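Local coordinates for protein catalase (Bacillus pumilus, PDB 4QOM) that catalyses the breakdown of hydrogen peroxide to water and oxygen, using a bound haem as its cofactor, at residues 110-115 and 189-194; 131-136 and 195-200. All blocks are in the same frame, centred on the assembly; numbering follows the deposited sequence.

Interaction 1 (110-115 and 189-194). With PYG (benzene-1,2,3-triol), chain G; PYG (benzene-1,2,3-triol), chain H; HEM (protoporphyrin IX containing Fe), chain E.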
loop_
_atom_site.group_PDB
_atom_site.type_symbol
_atom_site.label_atom_id
_atom_site.label_comp_id
_atom_site.label_asym_id
_atom_site.label_seq_id
_atom_site.Cartn_x
_atom_site.Cartn_y
_atom_site.Cartn_z
ATOM N N ASP A 110 0.469 9.668 -30.774
ATOM C CA ASP A 110 1.134 8.723 -29.825
ATOM C C ASP A 110 1.359 7.416 -30.591
ATOM O O ASP A 110 0.534 7.022 -31.393
ATOM C CB ASP A 110 0.220 8.447 -28.586
ATOM C CG ASP A 110 0.799 8.943 -27.250
ATOM O OD1 ASP A 110 1.980 9.426 -27.161
ATOM O OD2 ASP A 110 0.008 8.889 -26.238
ATOM N N PRO A 111 2.439 6.705 -30.253
ATOM C CA PRO A 111 2.387 5.252 -30.532
ATOM C C PRO A 111 1.152 4.653 -29.874
ATOM O O PRO A 111 0.651 5.215 -28.907
ATOM C CB PRO A 111 3.681 4.716 -29.913
ATOM C CG PRO A 111 4.492 5.946 -29.716
ATOM C CD PRO A 111 3.548 7.001 -29.359
ATOM N N ARG A 112 0.738 3.498 -30.375
ATOM C CA ARG A 112 -0.290 2.713 -29.725
ATOM C C ARG A 112 0.305 1.409 -29.236
ATOM O O ARG A 112 1.000 0.722 -29.971
ATOM C CB ARG A 112 -1.448 2.461 -30.693
ATOM C CG ARG A 112 -2.605 3.415 -30.584
ATOM C CD ARG A 112 -2.221 4.873 -30.764
ATOM N NE ARG A 112 -3.395 5.721 -30.712
ATOM C CZ ARG A 112 -3.342 7.036 -30.829
ATOM N NH1 ARG A 112 -2.177 7.645 -30.973
ATOM N NH2 ARG A 112 -4.459 7.758 -30.725
ATOM N N GLY A 113 -0.053 1.064 -28.004
ATOM C CA GLY A 113 0.278 -0.233 -27.483
ATOM C C GLY A 113 -0.545 -1.352 -28.045
ATOM O O GLY A 113 -1.746 -1.155 -28.378
ATOM N N PHE A 114 0.074 -2.517 -28.107
ATOM C CA PHE A 114 -0.462 -3.707 -28.773
ATOM C C PHE A 114 0.102 -4.898 -28.014
ATOM O O PHE A 114 1.120 -5.483 -28.414
ATOM C CB PHE A 114 -0.005 -3.715 -30.266
ATOM C CG PHE A 114 -0.796 -4.613 -31.158
ATOM C CD1 PHE A 114 -1.050 -5.952 -30.831
ATOM C CD2 PHE A 114 -1.258 -4.147 -32.384
ATOM C CE1 PHE A 114 -1.741 -6.798 -31.709
ATOM C CE2 PHE A 114 -1.986 -4.972 -33.205
ATOM C CZ PHE A 114 -2.248 -6.258 -32.894
ATOM N N ALA A 115 -0.504 -5.193 -26.858
ATOM C CA ALA A 115 0.014 -6.145 -25.906
ATOM C C ALA A 115 -0.797 -7.421 -25.975
ATOM O O ALA A 115 -2.002 -7.394 -25.797
ATOM C CB ALA A 115 -0.045 -5.546 -24.508
ATOM N N ALA A 189 -6.720 5.341 -36.862
ATOM C CA ALA A 189 -8.138 5.646 -36.856
ATOM C C ALA A 189 -8.854 5.022 -35.695
ATOM O O ALA A 189 -9.894 5.533 -35.210
ATOM C CB ALA A 189 -8.772 5.161 -38.166
ATOM N N ASN A 190 -8.381 3.847 -35.337
ATOM C CA ASN A 190 -8.894 3.126 -34.220
ATOM C C ASN A 190 -7.902 1.968 -33.912
ATOM O O ASN A 190 -6.859 1.858 -34.554
ATOM C CB ASN A 190 -10.310 2.649 -34.491
ATOM C CG ASN A 190 -10.387 1.817 -35.763
ATOM O OD1 ASN A 190 -9.756 0.794 -35.859
ATOM N ND2 ASN A 190 -11.205 2.266 -36.736
ATOM N N TYR A 191 -8.229 1.089 -32.966
ATOM C CA TYR A 191 -7.318 0.000 -32.627
ATOM C C TYR A 191 -7.355 -1.181 -33.611
ATOM O O TYR A 191 -6.390 -1.951 -33.656
ATOM C CB TYR A 191 -7.601 -0.545 -31.205
ATOM C CG TYR A 191 -7.399 0.443 -30.081
ATOM C CD1 TYR A 191 -6.237 1.193 -29.963
ATOM C CD2 TYR A 191 -8.391 0.623 -29.065
ATOM C CE1 TYR A 191 -6.018 2.079 -28.912
ATOM C CE2 TYR A 191 -8.187 1.519 -28.006
ATOM C CZ TYR A 191 -7.044 2.279 -27.923
ATOM O OH TYR A 191 -6.837 3.165 -26.873
ATOM N N ALA A 192 -8.429 -1.296 -34.416
ATOM C CA ALA A 192 -8.572 -2.449 -35.319
ATOM C C ALA A 192 -7.814 -2.224 -36.635
ATOM O O ALA A 192 -7.191 -3.157 -37.192
ATOM C CB ALA A 192 -10.021 -2.714 -35.601
ATOM N N GLU A 193 -7.831 -0.984 -37.120
ATOM C CA GLU A 193 -7.244 -0.664 -38.422
ATOM C C GLU A 193 -5.827 -0.141 -38.195
ATOM O O GLU A 193 -5.473 0.987 -38.532
ATOM C CB GLU A 193 -8.122 0.367 -39.137
ATOM C CG GLU A 193 -9.482 -0.172 -39.504
ATOM C CD GLU A 193 -10.401 0.876 -40.104
ATOM O OE1 GLU A 193 -11.285 1.388 -39.442
ATOM O OE2 GLU A 193 -10.253 1.195 -41.287
ATOM N N MET A 194 -5.026 -0.995 -37.594
ATOM C CA MET A 194 -3.756 -0.628 -37.006
ATOM C C MET A 194 -2.764 -1.738 -37.108
ATOM O O MET A 194 -3.108 -2.912 -36.919
ATOM C CB MET A 194 -4.029 -0.273 -35.527
ATOM C CG MET A 194 -2.877 0.379 -34.826
ATOM S SD MET A 194 -3.281 0.696 -33.080
ATOM C CE MET A 194 -3.288 -0.919 -32.336
HETATM C C1 PYG G . 4.311 11.267 -28.276
HETATM C C2 PYG G . 3.318 12.324 -28.047
HETATM C C3 PYG G . 3.443 13.586 -28.850
HETATM C C4 PYG G . 4.480 13.702 -29.764
HETATM C C5 PYG G . 5.394 12.685 -29.919
HETATM C C6 PYG G . 5.317 11.494 -29.196
HETATM O O1 PYG G . 4.338 10.075 -27.612
HETATM O O2 PYG G . 2.352 12.146 -27.103
HETATM O O3 PYG G . 2.570 14.669 -28.760
HETATM C C1 PYG H . 6.307 3.728 -23.871
HETATM C C2 PYG H . 5.953 3.607 -25.281
HETATM C C3 PYG H . 6.179 4.765 -26.148
HETATM C C4 PYG H . 6.711 5.963 -25.657
HETATM C C5 PYG H . 7.039 6.070 -24.300
HETATM C C6 PYG H . 6.825 4.981 -23.461
HETATM O O1 PYG H . 6.152 2.632 -23.032
HETATM O O2 PYG H . 5.447 2.471 -25.727
HETATM O O3 PYG H . 5.823 4.638 -27.407
HETATM C CHA HEM E . 3.416 -0.269 -20.467
HETATM C CHB HEM E . 8.011 0.371 -19.196
HETATM C CHC HEM E . 9.314 0.528 -23.972
HETATM C CHD HEM E . 4.929 -1.290 -25.007
HETATM C C1A HEM E . 4.546 -0.060 -19.725
HETATM C C2A HEM E . 4.566 0.123 -18.313
HETATM C C3A HEM E . 5.863 0.269 -17.960
HETATM C C4A HEM E . 6.629 0.238 -19.139
HETATM C CMA HEM E . 6.423 0.456 -16.589
HETATM C CAA HEM E . 3.393 0.022 -17.393
HETATM C CBA HEM E . 3.137 -1.475 -17.136
HETATM C CGA HEM E . 1.967 -1.774 -16.216
HETATM O O1A HEM E . 1.446 -2.953 -16.216
HETATM O O2A HEM E . 1.578 -0.875 -15.423
HETATM C C1B HEM E . 8.719 0.496 -20.413
HETATM C C2B HEM E . 10.120 0.784 -20.441
HETATM C C3B HEM E . 10.463 0.875 -21.746
HETATM C C4B HEM E . 9.287 0.551 -22.551
HETATM C CMB HEM E . 11.001 1.018 -19.245
HETATM C CAB HEM E . 11.786 1.150 -22.311
HETATM C CBB HEM E . 12.731 1.284 -21.409
HETATM C C1C HEM E . 8.224 0.018 -24.675
HETATM C C2C HEM E . 8.321 -0.612 -25.927
HETATM C C3C HEM E . 7.075 -1.086 -26.238
HETATM C C4C HEM E . 6.215 -0.881 -25.123
HETATM C CMC HEM E . 9.518 -0.630 -26.824
HETATM C CAC HEM E . 6.728 -1.866 -27.384
HETATM C CBC HEM E . 7.705 -2.456 -28.073
HETATM C C1D HEM E . 4.192 -1.099 -23.822
HETATM C C2D HEM E . 2.766 -1.408 -23.788
HETATM C C3D HEM E . 2.331 -1.112 -22.541
HETATM C C4D HEM E . 3.512 -0.623 -21.820
HETATM C CMD HEM E . 1.983 -1.966 -24.949
HETATM C CAD HEM E . 0.930 -1.287 -22.016
HETATM C CBD HEM E . 0.646 -2.767 -21.661
HETATM C CGD HEM E . -0.781 -2.901 -21.188
HETATM O O1D HEM E . -1.652 -2.947 -22.090
HETATM O O2D HEM E . -1.031 -2.893 -19.936
HETATM N NA HEM E . 5.804 -0.001 -20.232
HETATM N NB HEM E . 8.318 0.312 -21.664
HETATM N NC HEM E . 6.975 -0.280 -24.172
HETATM N ND HEM E . 4.582 -0.621 -22.638
HETATM FE FE HEM E . 6.365 -0.184 -22.172
#
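R112 and Y191 mark the nearest approach of the two backbones, yet their CA atoms stay 8.1 Å apart, so no main-chain hydrogen bond joins 110-115 to 189-194 and side chains bridge the gap. M194 does most of this. With CG anti to the backbone N (chi1 -169°) and the chain extended through chi2, its thioether reaches across, and SD settles 3.5 Å from R112 CB. A bend at chi3 then lays CE beside F114, 3.8 Å from CD2; a flexible, unbranched methionine can touch the aliphatic stem of R112 with its sulfur and the F114 ring with its methyl. R112 meets Y191 differently: its CG comes in at the edge of the phenol ring, 4.0 Å from CE1, and the two side chains cross at about a right angle. Their polar ends do not meet: the Y191 hydroxyl bonds to E106, and R112 NH1 bonds back to the carbonyls of D110 (2.8 Å from NH1 to O) and L108. The contact joins the haem-bearing antiparallel beta barrel of the catalase fold, whose strand 113-120 begins at G113, to the loop after helix 175-181. G113 lets the strand pass close to the haem, its CA lying 3.5 Å from methyl CMD, because it has no side chain to compete for that space. Next to it, F114 is held in an aromatic cluster, stacked on W218 and edge-to-face with W259 and F95. The loop keeps its own shape through an Asx motif: N190 OD1 accepts from the backbone N of A192, the bond of an Asx turn, and from that of E193, while N190 ND2 is bonded to E193 OE1 at 2.8 Å. D110 and P111, at the other end, border two pyrogallol molecules.

Interaction 2 (131-136 and 195-200). With PYG (benzene-1,2,3-triol), chain H; HEM (protoporphyrin IX containing Fe), chain E.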
loop_
_atom_site.group_PDB
_atom_site.type_symbol
_atom_site.label_atom_id
_atom_site.label_comp_id
_atom_site.label_asym_id
_atom_site.label_seq_id
_atom_site.Cartn_x
_atom_site.Cartn_y
_atom_site.Cartn_z
ATOM N N ASN A 131 2.151 -0.407 -32.189
ATOM C CA ASN A 131 1.910 -0.374 -33.648
ATOM C C ASN A 131 3.146 -0.095 -34.453
ATOM O O ASN A 131 3.467 -0.819 -35.442
ATOM C CB ASN A 131 0.741 0.600 -33.989
ATOM C CG ASN A 131 1.039 2.067 -33.691
ATOM O OD1 ASN A 131 1.753 2.424 -32.757
ATOM N ND2 ASN A 131 0.498 2.908 -34.499
ATOM N N LEU A 132 3.867 0.958 -34.066
ATOM C CA LEU A 132 5.080 1.366 -34.807
ATOM C C LEU A 132 6.202 0.412 -34.453
ATOM O O LEU A 132 6.319 -0.109 -33.345
ATOM C CB LEU A 132 5.495 2.799 -34.453
ATOM C CG LEU A 132 4.370 3.842 -34.578
ATOM C CD1 LEU A 132 4.944 5.210 -34.239
ATOM C CD2 LEU A 132 3.775 3.838 -35.960
ATOM N N PRO A 133 7.081 0.105 -35.437
ATOM C CA PRO A 133 8.036 -1.014 -35.305
ATOM C C PRO A 133 9.416 -0.681 -34.760
ATOM O O PRO A 133 10.245 -1.603 -34.614
ATOM C CB PRO A 133 8.166 -1.503 -36.779
ATOM C CG PRO A 133 8.055 -0.225 -37.525
ATOM C CD PRO A 133 6.916 0.518 -36.833
ATOM N N ILE A 134 9.607 0.586 -34.352
ATOM C CA ILE A 134 10.871 1.023 -33.752
ATOM C C ILE A 134 10.581 1.861 -32.516
ATOM O O ILE A 134 9.441 2.091 -32.184
ATOM C CB ILE A 134 11.709 1.823 -34.741
ATOM C CG1 ILE A 134 10.879 2.974 -35.336
ATOM C CG2 ILE A 134 12.203 0.927 -35.853
ATOM C CD1 ILE A 134 11.672 3.946 -36.121
ATOM N N PHE A 135 11.629 2.334 -31.862
ATOM C CA PHE A 135 11.451 3.183 -30.700
ATOM C C PHE A 135 12.378 4.413 -30.776
ATOM O O PHE A 135 13.278 4.485 -31.623
ATOM C CB PHE A 135 11.715 2.349 -29.426
ATOM C CG PHE A 135 10.916 2.802 -28.241
ATOM C CD1 PHE A 135 9.585 2.684 -28.285
ATOM C CD2 PHE A 135 11.526 3.298 -27.120
ATOM C CE1 PHE A 135 8.812 3.059 -27.184
ATOM C CE2 PHE A 135 10.772 3.703 -26.013
ATOM C CZ PHE A 135 9.423 3.603 -26.061
ATOM N N PHE A 136 12.176 5.343 -29.889
ATOM C CA PHE A 136 12.853 6.645 -29.812
ATOM C C PHE A 136 14.263 6.515 -29.250
ATOM O O PHE A 136 15.089 7.350 -29.504
ATOM C CB PHE A 136 12.165 7.517 -28.790
ATOM C CG PHE A 136 10.699 7.760 -29.044
ATOM C CD1 PHE A 136 9.728 6.951 -28.427
ATOM C CD2 PHE A 136 10.294 8.854 -29.783
ATOM C CE1 PHE A 136 8.384 7.181 -28.627
ATOM C CE2 PHE A 136 8.935 9.117 -29.964
ATOM C CZ PHE A 136 7.991 8.282 -29.379
ATOM N N ARG A 195 -1.504 -1.384 -37.409
ATOM C CA ARG A 195 -0.363 -2.256 -37.419
ATOM C C ARG A 195 -0.015 -2.728 -36.008
ATOM O O ARG A 195 -0.387 -2.078 -35.042
ATOM C CB ARG A 195 0.821 -1.414 -37.909
ATOM C CG ARG A 195 2.062 -2.096 -38.369
ATOM C CD ARG A 195 3.179 -1.109 -38.689
ATOM N NE ARG A 195 2.823 -0.066 -39.633
ATOM C CZ ARG A 195 3.203 -0.005 -40.910
ATOM N NH1 ARG A 195 3.984 -0.948 -41.439
ATOM N NH2 ARG A 195 2.825 1.029 -41.676
ATOM N N GLY A 196 0.642 -3.868 -35.894
ATOM C CA GLY A 196 1.324 -4.223 -34.610
ATOM C C GLY A 196 2.713 -4.662 -34.888
ATOM O O GLY A 196 3.023 -5.251 -35.977
ATOM N N SER A 197 3.593 -4.490 -33.927
ATOM C CA SER A 197 5.021 -4.832 -34.045
ATOM C C SER A 197 5.575 -5.339 -32.708
ATOM O O SER A 197 5.284 -4.729 -31.706
ATOM C CB SER A 197 5.785 -3.572 -34.407
ATOM O OG SER A 197 5.284 -3.019 -35.608
ATOM N N GLY A 198 6.466 -6.325 -32.728
ATOM C CA GLY A 198 7.210 -6.709 -31.502
ATOM C C GLY A 198 8.268 -5.684 -31.136
ATOM O O GLY A 198 8.696 -5.603 -29.965
ATOM N N VAL A 199 8.696 -4.913 -32.166
ATOM C CA VAL A 199 9.704 -3.818 -32.041
ATOM C C VAL A 199 11.074 -4.413 -31.843
ATOM O O VAL A 199 11.906 -4.409 -32.775
ATOM C CB VAL A 199 9.391 -2.717 -30.973
ATOM C CG1 VAL A 199 10.506 -1.679 -30.918
ATOM C CG2 VAL A 199 8.061 -2.005 -31.267
ATOM N N HIS A 200 11.355 -5.051 -30.709
ATOM C CA HIS A 200 12.644 -5.692 -30.533
ATOM C C HIS A 200 12.863 -6.904 -31.403
ATOM O O HIS A 200 11.937 -7.659 -31.693
ATOM C CB HIS A 200 12.838 -6.199 -29.086
ATOM C CG HIS A 200 12.533 -5.170 -28.037
ATOM N ND1 HIS A 200 13.341 -4.078 -27.820
ATOM C CD2 HIS A 200 11.473 -5.027 -27.196
ATOM C CE1 HIS A 200 12.811 -3.310 -26.887
ATOM N NE2 HIS A 200 11.703 -3.894 -26.460
HETATM C C1 PYG H . 6.307 3.728 -23.871
HETATM C C2 PYG H . 5.953 3.607 -25.281
HETATM C C3 PYG H . 6.179 4.765 -26.148
HETATM C C4 PYG H . 6.711 5.963 -25.657
HETATM C C5 PYG H . 7.039 6.070 -24.300
HETATM C C6 PYG H . 6.825 4.981 -23.461
HETATM O O1 PYG H . 6.152 2.632 -23.032
HETATM O O2 PYG H . 5.447 2.471 -25.727
HETATM O O3 PYG H . 5.823 4.638 -27.407
HETATM C CHA HEM E . 3.416 -0.269 -20.467
HETATM C CHB HEM E . 8.011 0.371 -19.196
HETATM C CHC HEM E . 9.314 0.528 -23.972
HETATM C CHD HEM E . 4.929 -1.290 -25.007
HETATM C C1A HEM E . 4.546 -0.060 -19.725
HETATM C C2A HEM E . 4.566 0.123 -18.313
HETATM C C3A HEM E . 5.863 0.269 -17.960
HETATM C C4A HEM E . 6.629 0.238 -19.139
HETATM C CMA HEM E . 6.423 0.456 -16.589
HETATM C CAA HEM E . 3.393 0.022 -17.393
HETATM C CBA HEM E . 3.137 -1.475 -17.136
HETATM C CGA HEM E . 1.967 -1.774 -16.216
HETATM O O1A HEM E . 1.446 -2.953 -16.216
HETATM O O2A HEM E . 1.578 -0.875 -15.423
HETATM C C1B HEM E . 8.719 0.496 -20.413
HETATM C C2B HEM E . 10.120 0.784 -20.441
HETATM C C3B HEM E . 10.463 0.875 -21.746
HETATM C C4B HEM E . 9.287 0.551 -22.551
HETATM C CMB HEM E . 11.001 1.018 -19.245
HETATM C CAB HEM E . 11.786 1.150 -22.311
HETATM C CBB HEM E . 12.731 1.284 -21.409
HETATM C C1C HEM E . 8.224 0.018 -24.675
HETATM C C2C HEM E . 8.321 -0.612 -25.927
HETATM C C3C HEM E . 7.075 -1.086 -26.238
HETATM C C4C HEM E . 6.215 -0.881 -25.123
HETATM C CMC HEM E . 9.518 -0.630 -26.824
HETATM C CAC HEM E . 6.728 -1.866 -27.384
HETATM C CBC HEM E . 7.705 -2.456 -28.073
HETATM C C1D HEM E . 4.192 -1.099 -23.822
HETATM C C2D HEM E . 2.766 -1.408 -23.788
HETATM C C3D HEM E . 2.331 -1.112 -22.541
HETATM C C4D HEM E . 3.512 -0.623 -21.820
HETATM C CMD HEM E . 1.983 -1.966 -24.949
HETATM C CAD HEM E . 0.930 -1.287 -22.016
HETATM C CBD HEM E . 0.646 -2.767 -21.661
HETATM C CGD HEM E . -0.781 -2.901 -21.188
HETATM O O1D HEM E . -1.652 -2.947 -22.090
HETATM O O2D HEM E . -1.031 -2.893 -19.936
HETATM N NA HEM E . 5.804 -0.001 -20.232
HETATM N NB HEM E . 8.318 0.312 -21.664
HETATM N NC HEM E . 6.975 -0.280 -24.172
HETATM N ND HEM E . 4.582 -0.621 -22.638
HETATM FE FE HEM E . 6.365 -0.184 -22.172
HETATM O O HOH W 1 -0.664 1.515 -37.225
#
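N131 to F135 and R195 to V199 form a buried contact in which carbonyl groups mostly meet side chains, beside the haem of the catalase beta barrel, where the loop leaving strand 123-130 travels alongside short strand 196-197 with their end-to-end directions 29° apart. Closeness is greatest at N131 and G196, whose CA atoms are only 4.0 Å apart. S197 supplies the one hydrogen bond across: its OG donates to N131 O at 2.9 Å, from above the carbonyl plane rather than along a lone pair. A small hydroxyl fits here, since the same OG also lies against CA and CB of P133. R195 lays its aliphatic CG and CD over that carbonyl oxygen, while its NE forms a salt bridge with E185. The R195 carbonyl is less well served, being buried without a hydrogen-bond partner, though N131 CA makes a CA-H...O contact with R195 O at 3.2 Å. N131 keeps its amide busy: OD1 accepts from R112 N, and ND2 shares a water with R195 N. Beyond S197 the chain turns sharply in a classic gamma turn centred on V199 (phi 73°), closed by H200 N donating to G198 O at 2.8 Å. The turn puts V199 CA against the P133 carbonyl in a second CA-H...O contact, and spreads the valine's two methyls: CG1, anti to the backbone N, packs on the I134 main chain, whereas CG2 lies near L132 O and the haem. F135 closes this side of the pocket with its flat ring, F136 CD1 above the centre of one face and haem methyl CMC over the opposite face, displaced toward the rim, and a pyrogallol at its edge. V199 CG2 itself lies 3.2 Å from CBC of a haem vinyl.

From the N terminus the chain passes 110-115, then 131-136, then 189-194 and finally 195-200. Interaction 1 closes a long loop holding the 113-120/123-130 hairpin and helices 143-150, 161-169 and 175-181; interaction 2 opens inside that loop, just after the hairpin, and closes beyond it, so the two cross. The hairpin itself joins their first segments, with R112 O 2.7 Å from N131 N in a probable hydrogen bond, and the second segments follow one another directly. F114 CD2 also packs on G196 CA. Together the contacts tie the helical excursion back to the barrel sheet on the haem side, and both touch the same pyrogallol.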